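Local coordinates for protein arginine kinase (Cydia pomonella granulosis virus, PDB 6VVG) that probably phosphorylates proteins on serine and threonine with ATP, as a viral protein kinase whose activity relies on side-to-side dimerization, at residues Ser32-Cys37 against Val47-Lys52; Ile74-Phe79 against Ser87-Asp92; Tyr93-Asp98 against Leu148-Lys153. All coordinates share one frame; numbering follows the deposited sequence.

Contact 1: residues Ser32-Cys37 against Val47-Lys52. With AMP (adenosine monophosphate), chain C.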
loop_
_atom_site.group_PDB
_atom_site.type_symbol
_atom_site.label_atom_id
_atom_site.label_comp_id
_atom_site.label_asym_id
_atom_site.label_seq_id
_atom_site.Cartn_x
_atom_site.Cartn_y
_atom_site.Cartn_z
ATOM N N SER A 32 -6.925 -12.721 12.973
ATOM C CA SER A 32 -6.442 -11.752 13.938
ATOM C C SER A 32 -7.196 -11.940 15.241
ATOM O O SER A 32 -8.304 -12.483 15.264
ATOM C CB SER A 32 -6.632 -10.314 13.418
ATOM O OG SER A 32 -8.003 -10.046 13.136
ATOM N N SER A 33 -6.605 -11.419 16.318
ATOM C CA SER A 33 -7.261 -11.313 17.615
ATOM C C SER A 33 -6.796 -10.026 18.281
ATOM O O SER A 33 -5.630 -9.642 18.157
ATOM C CB SER A 33 -6.973 -12.525 18.512
ATOM O OG SER A 33 -7.704 -13.655 18.060
ATOM N N VAL A 34 -7.712 -9.358 18.974
ATOM C CA VAL A 34 -7.492 -8.013 19.491
ATOM C C VAL A 34 -7.591 -8.057 21.008
ATOM O O VAL A 34 -8.527 -8.650 21.557
ATOM C CB VAL A 34 -8.507 -7.018 18.899
ATOM C CG1 VAL A 34 -8.392 -5.660 19.558
ATOM C CG2 VAL A 34 -8.322 -6.916 17.382
ATOM N N TYR A 35 -6.635 -7.418 21.677
ATOM C CA TYR A 35 -6.539 -7.462 23.127
ATOM C C TYR A 35 -6.370 -6.064 23.703
ATOM O O TYR A 35 -5.780 -5.179 23.075
ATOM C CB TYR A 35 -5.349 -8.326 23.594
ATOM C CG TYR A 35 -5.342 -9.729 23.044
ATOM C CD1 TYR A 35 -4.817 -10.000 21.787
ATOM C CD2 TYR A 35 -5.858 -10.782 23.782
ATOM C CE1 TYR A 35 -4.817 -11.282 21.278
ATOM C CE2 TYR A 35 -5.860 -12.066 23.284
ATOM C CZ TYR A 35 -5.337 -12.311 22.032
ATOM O OH TYR A 35 -5.335 -13.589 21.529
ATOM N N LEU A 36 -6.882 -5.886 24.921
ATOM C CA LEU A 36 -6.611 -4.687 25.703
ATOM C C LEU A 36 -5.230 -4.806 26.340
ATOM O O LEU A 36 -4.902 -5.823 26.957
ATOM C CB LEU A 36 -7.686 -4.500 26.773
ATOM C CG LEU A 36 -7.722 -3.156 27.499
ATOM C CD1 LEU A 36 -8.196 -2.044 26.577
ATOM C CD2 LEU A 36 -8.618 -3.250 28.736
ATOM N N CYS A 37 -4.421 -3.765 26.184
ATOM C CA CYS A 37 -3.038 -3.781 26.630
ATOM C C CYS A 37 -2.773 -2.599 27.541
ATOM O O CYS A 37 -3.570 -1.663 27.621
ATOM C CB CYS A 37 -2.055 -3.779 25.449
ATOM S SG CYS A 37 -2.480 -2.781 24.084
ATOM N N VAL A 47 -4.657 -0.859 22.463
ATOM C CA VAL A 47 -5.191 -2.050 21.812
ATOM C C VAL A 47 -4.044 -2.742 21.089
ATOM O O VAL A 47 -3.403 -2.138 20.218
ATOM C CB VAL A 47 -6.316 -1.699 20.827
ATOM C CG1 VAL A 47 -6.620 -2.889 19.929
ATOM C CG2 VAL A 47 -7.561 -1.245 21.576
ATOM N N CYS A 48 -3.781 -4.000 21.436
ATOM C CA CYS A 48 -2.753 -4.789 20.762
ATOM C C CYS A 48 -3.420 -5.863 19.912
ATOM O O CYS A 48 -4.137 -6.718 20.443
ATOM C CB CYS A 48 -1.789 -5.437 21.757
ATOM S SG CYS A 48 -0.615 -6.568 20.946
ATOM N N LYS A 49 -3.184 -5.817 18.604
ATOM C CA LYS A 49 -3.774 -6.725 17.628
ATOM C C LYS A 49 -2.692 -7.687 17.163
ATOM O O LYS A 49 -1.655 -7.253 16.647
ATOM C CB LYS A 49 -4.344 -5.931 16.455
ATOM C CG LYS A 49 -4.845 -6.738 15.285
ATOM C CD LYS A 49 -5.555 -5.813 14.297
ATOM C CE LYS A 49 -6.385 -6.593 13.295
ATOM N NZ LYS A 49 -6.936 -5.711 12.225
ATOM N N ILE A 50 -2.928 -8.979 17.361
ATOM C CA ILE A 50 -1.990 -10.029 16.985
ATOM C C ILE A 50 -2.510 -10.691 15.717
ATOM O O ILE A 50 -3.631 -11.210 15.695
ATOM C CB ILE A 50 -1.832 -11.061 18.113
ATOM C CG1 ILE A 50 -1.261 -10.408 19.374
ATOM C CG2 ILE A 50 -0.936 -12.205 17.664
ATOM C CD1 ILE A 50 -1.228 -11.328 20.585
ATOM N N VAL A 51 -1.694 -10.699 14.665
ATOM C CA VAL A 51 -2.081 -11.268 13.379
ATOM C C VAL A 51 -1.294 -12.548 13.136
ATOM O O VAL A 51 -0.092 -12.617 13.419
ATOM C CB VAL A 51 -1.863 -10.265 12.229
ATOM C CG1 VAL A 51 -2.143 -10.923 10.885
ATOM C CG2 VAL A 51 -2.737 -9.028 12.416
ATOM N N LYS A 52 -1.974 -13.548 12.579
ATOM C CA LYS A 52 -1.374 -14.854 12.358
ATOM C C LYS A 52 -0.264 -14.767 11.312
ATOM O O LYS A 52 -0.264 -13.868 10.464
ATOM C CB LYS A 52 -2.434 -15.853 11.891
ATOM C CG LYS A 52 -3.221 -16.546 12.996
ATOM C CD LYS A 52 -4.309 -17.462 12.418
ATOM C CE LYS A 52 -3.942 -18.936 12.580
ATOM N NZ LYS A 52 -5.025 -19.851 12.117
HETATM P P AMP C . -11.052 -5.034 14.894
HETATM O O1P AMP C . -12.055 -5.832 14.090
HETATM O O2P AMP C . -11.546 -3.610 14.968
HETATM O O3P AMP C . -9.684 -5.275 14.303
HETATM O "O5'" AMP C . -11.005 -5.586 16.388
HETATM C "C5'" AMP C . -12.086 -6.332 16.926
HETATM C "C4'" AMP C . -12.915 -5.511 17.884
HETATM O "O4'" AMP C . -12.066 -4.944 18.920
HETATM C "C3'" AMP C . -13.624 -4.300 17.296
HETATM O "O3'" AMP C . -14.810 -4.635 16.596
HETATM C "C2'" AMP C . -13.862 -3.447 18.533
HETATM O "O2'" AMP C . -14.928 -3.972 19.310
HETATM C "C1'" AMP C . -12.550 -3.665 19.286
HETATM N N9 AMP C . -11.543 -2.662 18.897
HETATM C C8 AMP C . -10.774 -2.764 17.809
HETATM N N7 AMP C . -9.994 -1.684 17.753
HETATM C C5 AMP C . -10.285 -0.910 18.808
HETATM C C6 AMP C . -9.778 0.300 19.218
HETATM N N6 AMP C . -8.758 1.171 18.670
HETATM N N1 AMP C . -10.240 0.878 20.316
HETATM C C2 AMP C . -11.214 0.269 21.034
HETATM N N3 AMP C . -11.717 -0.923 20.635
HETATM C C4 AMP C . -11.247 -1.509 19.516
#
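V34 and V47 cross obliquely on the nucleotide side of the hairpin, and their CG1 methyls press together at 3.3 Å, closer than methyl groups normally pack. In both residues CG1 stands anti to the backbone N (V34 chi1 173°), which leaves each CG2 for the AMP: V34 CG2 reaches O5' at 3.2 Å, while V47 CG2 touches the adenine at C6, 3.6 Å away. Branched valines suit this place, setting one methyl against the ribose-phosphate linkage and another against the base. K49 shares the face; its extended chain passes S32, whose CB lies 3.7 Å from K49 CE, and carries NZ to a weak hydrogen bond with the phosphate O3P, besides a long, weak ion pair to D160. The stronger grip on NZ is its salt bridge to E60, the strand-lysine to αC-glutamate pair of protein kinases; a long chain ending in a charge reaches both phosphate and glutamate. On the reverse face Y35 and I50 cross, I50 CD1 meeting ring atom CE1 of Y35 at 3.7 Å, while C48 O lies in the ring plane at its edge. C37, directed at the neighbouring strand, sets SG beside the backbone N of V47 and C48 and against C48 CB at 3.6 Å. Four backbone hydrogen bonds, in the S33–I50 and Y35–C48 pairs, fix the register. The hairpin lies within the five-stranded sheet between strands 17-22 and 87-92, and helix 59-66 supplies E60.

Contact 2: residues Ile74-Phe79 against Ser87-Asp92. With AMP (adenosine monophosphate), chain C.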
loop_
_atom_site.group_PDB
_atom_site.type_symbol
_atom_site.label_atom_id
_atom_site.label_comp_id
_atom_site.label_asym_id
_atom_site.label_seq_id
_atom_site.Cartn_x
_atom_site.Cartn_y
_atom_site.Cartn_z
ATOM N N ILE A 74 -7.325 5.702 13.509
ATOM C CA ILE A 74 -6.730 5.219 14.752
ATOM C C ILE A 74 -5.214 5.249 14.620
ATOM O O ILE A 74 -4.651 4.680 13.676
ATOM C CB ILE A 74 -7.240 3.808 15.097
ATOM C CG1 ILE A 74 -8.774 3.827 15.145
ATOM C CG2 ILE A 74 -6.656 3.336 16.406
ATOM C CD1 ILE A 74 -9.417 2.609 15.762
ATOM N N LYS A 75 -4.554 5.910 15.569
ATOM C CA LYS A 75 -3.107 6.057 15.508
ATOM C C LYS A 75 -2.418 4.734 15.834
ATOM O O LYS A 75 -2.802 4.026 16.770
ATOM C CB LYS A 75 -2.624 7.130 16.487
ATOM C CG LYS A 75 -3.560 8.309 16.707
ATOM C CD LYS A 75 -3.556 9.272 15.534
ATOM C CE LYS A 75 -4.621 10.353 15.712
ATOM N NZ LYS A 75 -5.894 9.841 16.310
ATOM N N LEU A 76 -1.384 4.410 15.064
ATOM C CA LEU A 76 -0.565 3.226 15.294
ATOM C C LEU A 76 0.701 3.637 16.039
ATOM O O LEU A 76 1.477 4.460 15.543
ATOM C CB LEU A 76 -0.206 2.545 13.976
ATOM C CG LEU A 76 0.627 1.268 14.094
ATOM C CD1 LEU A 76 -0.234 0.132 14.627
ATOM C CD2 LEU A 76 1.249 0.894 12.756
ATOM N N HIS A 77 0.916 3.051 17.215
ATOM C CA HIS A 77 2.051 3.425 18.050
ATOM C C HIS A 77 3.253 2.518 17.818
ATOM O O HIS A 77 4.381 3.002 17.686
ATOM C CB HIS A 77 1.630 3.406 19.518
ATOM C CG HIS A 77 0.783 4.575 19.907
ATOM N ND1 HIS A 77 1.259 5.868 19.895
ATOM C CD2 HIS A 77 -0.513 4.654 20.290
ATOM C CE1 HIS A 77 0.297 6.692 20.269
ATOM N NE2 HIS A 77 -0.786 5.980 20.519
ATOM N N ASN A 78 3.033 1.207 17.749
ATOM C CA ASN A 78 4.101 0.262 17.461
ATOM C C ASN A 78 3.573 -0.807 16.518
ATOM O O ASN A 78 2.372 -1.077 16.478
ATOM C CB ASN A 78 4.641 -0.394 18.735
ATOM C CG ASN A 78 5.099 0.619 19.761
ATOM O OD1 ASN A 78 6.281 0.956 19.830
ATOM N ND2 ASN A 78 4.165 1.110 20.565
ATOM N N PHE A 79 4.485 -1.417 15.764
ATOM C CA PHE A 79 4.126 -2.461 14.814
ATOM C C PHE A 79 5.363 -3.311 14.570
ATOM O O PHE A 79 6.426 -2.783 14.230
ATOM C CB PHE A 79 3.590 -1.859 13.510
ATOM C CG PHE A 79 3.438 -2.851 12.396
ATOM C CD1 PHE A 79 2.681 -4.005 12.559
ATOM C CD2 PHE A 79 4.045 -2.621 11.177
ATOM C CE1 PHE A 79 2.549 -4.912 11.519
ATOM C CE2 PHE A 79 3.917 -3.517 10.139
ATOM C CZ PHE A 79 3.170 -4.664 10.306
ATOM N N SER A 87 2.613 -11.095 14.101
ATOM C CA SER A 87 2.901 -9.676 13.978
ATOM C C SER A 87 1.961 -8.883 14.875
ATOM O O SER A 87 0.790 -9.237 15.054
ATOM C CB SER A 87 2.774 -9.199 12.530
ATOM O OG SER A 87 3.502 -10.041 11.655
ATOM N N LEU A 88 2.489 -7.803 15.433
ATOM C CA LEU A 88 1.794 -7.022 16.443
ATOM C C LEU A 88 1.502 -5.618 15.938
ATOM O O LEU A 88 2.366 -4.974 15.340
ATOM C CB LEU A 88 2.635 -6.909 17.712
ATOM C CG LEU A 88 3.217 -8.167 18.350
ATOM C CD1 LEU A 88 3.739 -7.837 19.756
ATOM C CD2 LEU A 88 2.173 -9.254 18.399
ATOM N N LEU A 89 0.294 -5.136 16.213
ATOM C CA LEU A 89 -0.055 -3.734 16.032
ATOM C C LEU A 89 -0.545 -3.193 17.368
ATOM O O LEU A 89 -1.550 -3.675 17.899
ATOM C CB LEU A 89 -1.130 -3.550 14.961
ATOM C CG LEU A 89 -0.774 -3.759 13.491
ATOM C CD1 LEU A 89 -0.610 -5.233 13.204
ATOM C CD2 LEU A 89 -1.852 -3.144 12.608
ATOM N N ILE A 90 0.158 -2.205 17.913
ATOM C CA ILE A 90 -0.230 -1.558 19.164
ATOM C C ILE A 90 -0.784 -0.184 18.816
ATOM O O ILE A 90 -0.050 0.688 18.332
ATOM C CB ILE A 90 0.939 -1.458 20.153
ATOM C CG1 ILE A 90 1.458 -2.858 20.486
ATOM C CG2 ILE A 90 0.498 -0.734 21.416
ATOM C CD1 ILE A 90 2.675 -2.870 21.388
ATOM N N MET A 91 -2.076 0.009 19.070
ATOM C CA MET A 91 -2.811 1.189 18.644
ATOM C C MET A 91 -3.568 1.776 19.828
ATOM O O MET A 91 -3.683 1.161 20.892
ATOM C CB MET A 91 -3.794 0.845 17.515
ATOM C CG MET A 91 -4.851 -0.183 17.923
ATOM S SD MET A 91 -5.946 -0.660 16.571
ATOM C CE MET A 91 -4.760 -1.203 15.345
ATOM N N ASP A 92 -4.088 2.983 19.631
ATOM C CA ASP A 92 -4.893 3.617 20.664
ATOM C C ASP A 92 -6.168 2.818 20.915
ATOM O O ASP A 92 -6.702 2.162 20.016
ATOM C CB ASP A 92 -5.273 5.042 20.254
ATOM C CG ASP A 92 -4.182 6.053 20.538
ATOM O OD1 ASP A 92 -3.360 5.822 21.447
ATOM O OD2 ASP A 92 -4.157 7.094 19.849
HETATM P P AMP C . -11.052 -5.034 14.894
HETATM O O1P AMP C . -12.055 -5.832 14.090
HETATM O O2P AMP C . -11.546 -3.610 14.968
HETATM O O3P AMP C . -9.684 -5.275 14.303
HETATM O "O5'" AMP C . -11.005 -5.586 16.388
HETATM C "C5'" AMP C . -12.086 -6.332 16.926
HETATM C "C4'" AMP C . -12.915 -5.511 17.884
HETATM O "O4'" AMP C . -12.066 -4.944 18.920
HETATM C "C3'" AMP C . -13.624 -4.300 17.296
HETATM O "O3'" AMP C . -14.810 -4.635 16.596
HETATM C "C2'" AMP C . -13.862 -3.447 18.533
HETATM O "O2'" AMP C . -14.928 -3.972 19.310
HETATM C "C1'" AMP C . -12.550 -3.665 19.286
HETATM N N9 AMP C . -11.543 -2.662 18.897
HETATM C C8 AMP C . -10.774 -2.764 17.809
HETATM N N7 AMP C . -9.994 -1.684 17.753
HETATM C C5 AMP C . -10.285 -0.910 18.808
HETATM C C6 AMP C . -9.778 0.300 19.218
HETATM N N6 AMP C . -8.758 1.171 18.670
HETATM N N1 AMP C . -10.240 0.878 20.316
HETATM C C2 AMP C . -11.214 0.269 21.034
HETATM N N3 AMP C . -11.717 -0.923 20.635
HETATM C C4 AMP C . -11.247 -1.509 19.516
HETATM O O HOH W 1 -6.302 6.995 17.641
#
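H77 and D92 both turn CG anti to their carbonyl carbons (chi1 -75° and -82°), an arrangement in which imidazole and carboxylate meet across the strands. H77 NE2 donates to D92 OD1 at 2.7 Å; the oxygen lies in the ring plane, whereas the donor stands above the carboxylate plane, the planes 65° apart. K75 CG comes within 3.4 Å of D92 OD2, and a water joins that oxygen to K75 N and NZ. H77 and N78 form a classic beta bulge opposite I90, whose O accepts from H77 N (2.8 Å) and N78 N (3.2 Å). F79 and L89 lie side by side, CD1 to CD1 at 3.6 Å, flat ring and branched leucine filling the face that also carries L76 and M91. I74 CD1 approaches AMP N6 at 3.3 Å, and N6 makes a weak hydrogen bond to D92 O. D92 OD1 also salt-bridges K44, and H77 ND1 bonds D83 of the second subunit, where the sheet continues through N78 and F79. The ring thus links the side chain of a residue whose backbone meets AMP to the interface; its two carboxylate partners would favour a charged imidazole, K44 offsetting part of D92's pull.

Contact 3: residues Tyr93-Asp98 against Leu148-Lys153. With AMP (adenosine monophosphate), chain C.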
loop_
_atom_site.group_PDB
_atom_site.type_symbol
_atom_site.label_atom_id
_atom_site.label_comp_id
_atom_site.label_asym_id
_atom_site.label_seq_id
_atom_site.Cartn_x
_atom_site.Cartn_y
_atom_site.Cartn_z
ATOM N N TYR A 93 -6.649 2.872 22.158
ATOM C CA TYR A 93 -8.026 2.523 22.490
ATOM C C TYR A 93 -8.845 3.805 22.399
ATOM O O TYR A 93 -8.576 4.760 23.132
ATOM C CB TYR A 93 -8.119 1.914 23.892
ATOM C CG TYR A 93 -9.506 1.433 24.270
ATOM C CD1 TYR A 93 -10.531 2.335 24.527
ATOM C CD2 TYR A 93 -9.791 0.076 24.368
ATOM C CE1 TYR A 93 -11.799 1.902 24.865
ATOM C CE2 TYR A 93 -11.056 -0.366 24.710
ATOM C CZ TYR A 93 -12.055 0.551 24.957
ATOM O OH TYR A 93 -13.318 0.120 25.298
ATOM N N VAL A 94 -9.830 3.839 21.500
ATOM C CA VAL A 94 -10.581 5.058 21.248
ATOM C C VAL A 94 -12.009 4.995 21.780
ATOM O O VAL A 94 -12.550 6.034 22.177
ATOM C CB VAL A 94 -10.581 5.410 19.745
ATOM C CG1 VAL A 94 -9.164 5.715 19.264
ATOM C CG2 VAL A 94 -11.201 4.281 18.936
ATOM N N SER A 95 -12.640 3.823 21.792
ATOM C CA SER A 95 -14.028 3.746 22.227
ATOM C C SER A 95 -14.409 2.298 22.483
ATOM O O SER A 95 -13.832 1.374 21.901
ATOM C CB SER A 95 -14.971 4.359 21.183
ATOM O OG SER A 95 -16.327 4.272 21.589
ATOM N N ASP A 96 -15.398 2.120 23.358
ATOM C CA ASP A 96 -15.937 0.806 23.674
ATOM C C ASP A 96 -17.097 0.403 22.772
ATOM O O ASP A 96 -17.466 -0.776 22.756
ATOM C CB ASP A 96 -16.415 0.770 25.132
ATOM C CG ASP A 96 -17.579 1.715 25.390
ATOM O OD1 ASP A 96 -17.433 2.920 25.103
ATOM O OD2 ASP A 96 -18.640 1.262 25.874
ATOM N N GLY A 97 -17.685 1.345 22.028
ATOM C CA GLY A 97 -18.890 1.092 21.271
ATOM C C GLY A 97 -18.680 1.218 19.769
ATOM O O GLY A 97 -17.620 1.639 19.292
ATOM N N ASP A 98 -19.717 0.837 19.026
ATOM C CA ASP A 98 -19.727 0.967 17.577
ATOM C C ASP A 98 -21.169 1.163 17.129
ATOM O O ASP A 98 -22.105 1.085 17.928
ATOM C CB ASP A 98 -19.091 -0.249 16.895
ATOM C CG ASP A 98 -19.752 -1.555 17.289
ATOM O OD1 ASP A 98 -20.988 -1.672 17.157
ATOM O OD2 ASP A 98 -19.029 -2.473 17.725
ATOM N N LEU A 148 -16.410 2.710 15.148
ATOM C CA LEU A 148 -16.495 2.870 16.592
ATOM C C LEU A 148 -17.116 4.220 16.933
ATOM O O LEU A 148 -16.849 5.225 16.270
ATOM C CB LEU A 148 -15.107 2.745 17.220
ATOM C CG LEU A 148 -14.230 1.600 16.703
ATOM C CD1 LEU A 148 -12.953 1.458 17.534
ATOM C CD2 LEU A 148 -15.003 0.281 16.677
ATOM N N TYR A 149 -17.952 4.230 17.971
ATOM C CA TYR A 149 -18.757 5.390 18.336
ATOM C C TYR A 149 -19.397 5.112 19.691
ATOM O O TYR A 149 -19.862 3.997 19.939
ATOM C CB TYR A 149 -19.832 5.665 17.268
ATOM C CG TYR A 149 -20.722 6.867 17.524
ATOM C CD1 TYR A 149 -21.823 6.775 18.363
ATOM C CD2 TYR A 149 -20.473 8.088 16.906
ATOM C CE1 TYR A 149 -22.641 7.865 18.595
ATOM C CE2 TYR A 149 -21.287 9.184 17.132
ATOM C CZ TYR A 149 -22.370 9.066 17.977
ATOM O OH TYR A 149 -23.186 10.152 18.205
ATOM N N ASP A 150 -19.396 6.118 20.564
ATOM C CA ASP A 150 -20.074 6.039 21.852
ATOM C C ASP A 150 -20.803 7.355 22.085
ATOM O O ASP A 150 -20.455 8.388 21.513
ATOM C CB ASP A 150 -19.093 5.744 22.994
ATOM C CG ASP A 150 -18.086 6.851 23.198
ATOM O OD1 ASP A 150 -18.445 7.864 23.831
ATOM O OD2 ASP A 150 -16.935 6.704 22.734
ATOM N N ARG A 151 -21.835 7.311 22.920
ATOM C CA ARG A 151 -22.700 8.469 23.076
ATOM C C ARG A 151 -22.150 9.513 24.023
ATOM O O ARG A 151 -22.819 10.521 24.276
ATOM C CB ARG A 151 -24.071 8.039 23.571
ATOM C CG ARG A 151 -24.115 7.274 24.961
ATOM C CD ARG A 151 -25.499 6.578 25.014
ATOM N NE ARG A 151 -25.901 6.178 26.355
ATOM C CZ ARG A 151 -27.156 5.951 26.721
ATOM N NH1 ARG A 151 -28.133 6.081 25.837
ATOM N NH2 ARG A 151 -27.432 5.575 27.964
ATOM N N LYS A 152 -20.938 9.331 24.520
ATOM C CA LYS A 152 -20.284 10.370 25.306
ATOM C C LYS A 152 -19.275 11.187 24.502
ATOM O O LYS A 152 -19.389 12.410 24.426
ATOM C CB LYS A 152 -19.592 9.729 26.491
ATOM C CG LYS A 152 -19.480 10.548 27.711
ATOM C CD LYS A 152 -18.523 11.686 27.511
ATOM C CE LYS A 152 -17.850 12.111 28.809
ATOM N NZ LYS A 152 -16.761 13.081 28.449
ATOM N N LYS A 153 -18.318 10.530 23.850
ATOM C CA LYS A 153 -17.437 11.232 22.913
ATOM C C LYS A 153 -18.194 11.687 21.665
ATOM O O LYS A 153 -17.973 12.796 21.155
ATOM C CB LYS A 153 -16.278 10.313 22.524
ATOM C CG LYS A 153 -15.225 10.110 23.611
ATOM C CD LYS A 153 -14.499 8.784 23.426
ATOM C CE LYS A 153 -14.247 8.103 24.763
ATOM N NZ LYS A 153 -15.038 6.844 24.915
HETATM P P AMP C . -11.052 -5.034 14.894
HETATM O O1P AMP C . -12.055 -5.832 14.090
HETATM O O2P AMP C . -11.546 -3.610 14.968
HETATM O O3P AMP C . -9.684 -5.275 14.303
HETATM O "O5'" AMP C . -11.005 -5.586 16.388
HETATM C "C5'" AMP C . -12.086 -6.332 16.926
HETATM C "C4'" AMP C . -12.915 -5.511 17.884
HETATM O "O4'" AMP C . -12.066 -4.944 18.920
HETATM C "C3'" AMP C . -13.624 -4.300 17.296
HETATM O "O3'" AMP C . -14.810 -4.635 16.596
HETATM C "C2'" AMP C . -13.862 -3.447 18.533
HETATM O "O2'" AMP C . -14.928 -3.972 19.310
HETATM C "C1'" AMP C . -12.550 -3.665 19.286
HETATM N N9 AMP C . -11.543 -2.662 18.897
HETATM C C8 AMP C . -10.774 -2.764 17.809
HETATM N N7 AMP C . -9.994 -1.684 17.753
HETATM C C5 AMP C . -10.285 -0.910 18.808
HETATM C C6 AMP C . -9.778 0.300 19.218
HETATM N N6 AMP C . -8.758 1.171 18.670
HETATM N N1 AMP C . -10.240 0.878 20.316
HETATM C C2 AMP C . -11.214 0.269 21.034
HETATM N N3 AMP C . -11.717 -0.923 20.635
HETATM C C4 AMP C . -11.247 -1.509 19.516
#
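S95 and D150 provide the central polar link between these two loops. The serine hydroxyl donates to D150 OD2 at 2.8 Å on the anti lone pair of that oxygen, and the same OG accepts from G97 N in an ST turn, so a short side chain serves both loops at once. OD2 is gripped a second time by K153 NZ, 2.9 Å away and above the carboxylate plane, in a salt bridge. The other oxygen, OD1, collects K152 N and K153 N, an Asx turn and Asx motif that hold the backbone of 150-153 in a turn. Aspartate suits this place because two oxygens on a short stem can take four donors; chi1 of 64° sets its CG between the backbone N and carbonyl carbon, from where OD2 meets S95 and K153 NZ while OD1 takes the backbone N-H groups. A single cross-loop backbone bond runs from Y149 N to G97 O at 2.9 Å, the donor standing well above the carbonyl plane; glycine, with no side chain, lets Y149 O lie close beside it. Apolar contact comes from V94 and L148, which cross at about a right angle with CG2 and CD1 3.6 Å apart. Ligand contacts complete the set: V94 N donates to adenine N1 at 3.2 Å, L148 CD1 lies 3.8 Å from AMP C6, and AMP C2 sits over the centre of one face of the Y93 ring. A backbone bond to adenine from 93-98, with a leucine beneath the base, is as expected for a protein kinase hinge and the floor of its nucleotide cleft.

How the contacts relate
The three contacts follow one another along the chain, each closing before the next opens. Contacts 1 and 2 are hairpins of the same five-stranded antiparallel sheet, their centres about 9 Å apart, and join where strands 45-51 and 87-92 run side by side, with V47 N probably hydrogen-bonded to M91 O. Contact 3, its centre about 18 Å from each of theirs, starts at Y93, in the hinge that follows strand 87-92, and ties that linker to the segment after strand 147-148 in the C-terminal lobe. All three touch AMP: contact 1 covers it, contact 2 borders the adenine amino group, and contact 3 supplies hinge and floor, enclosing the nucleotide between the kinase lobes.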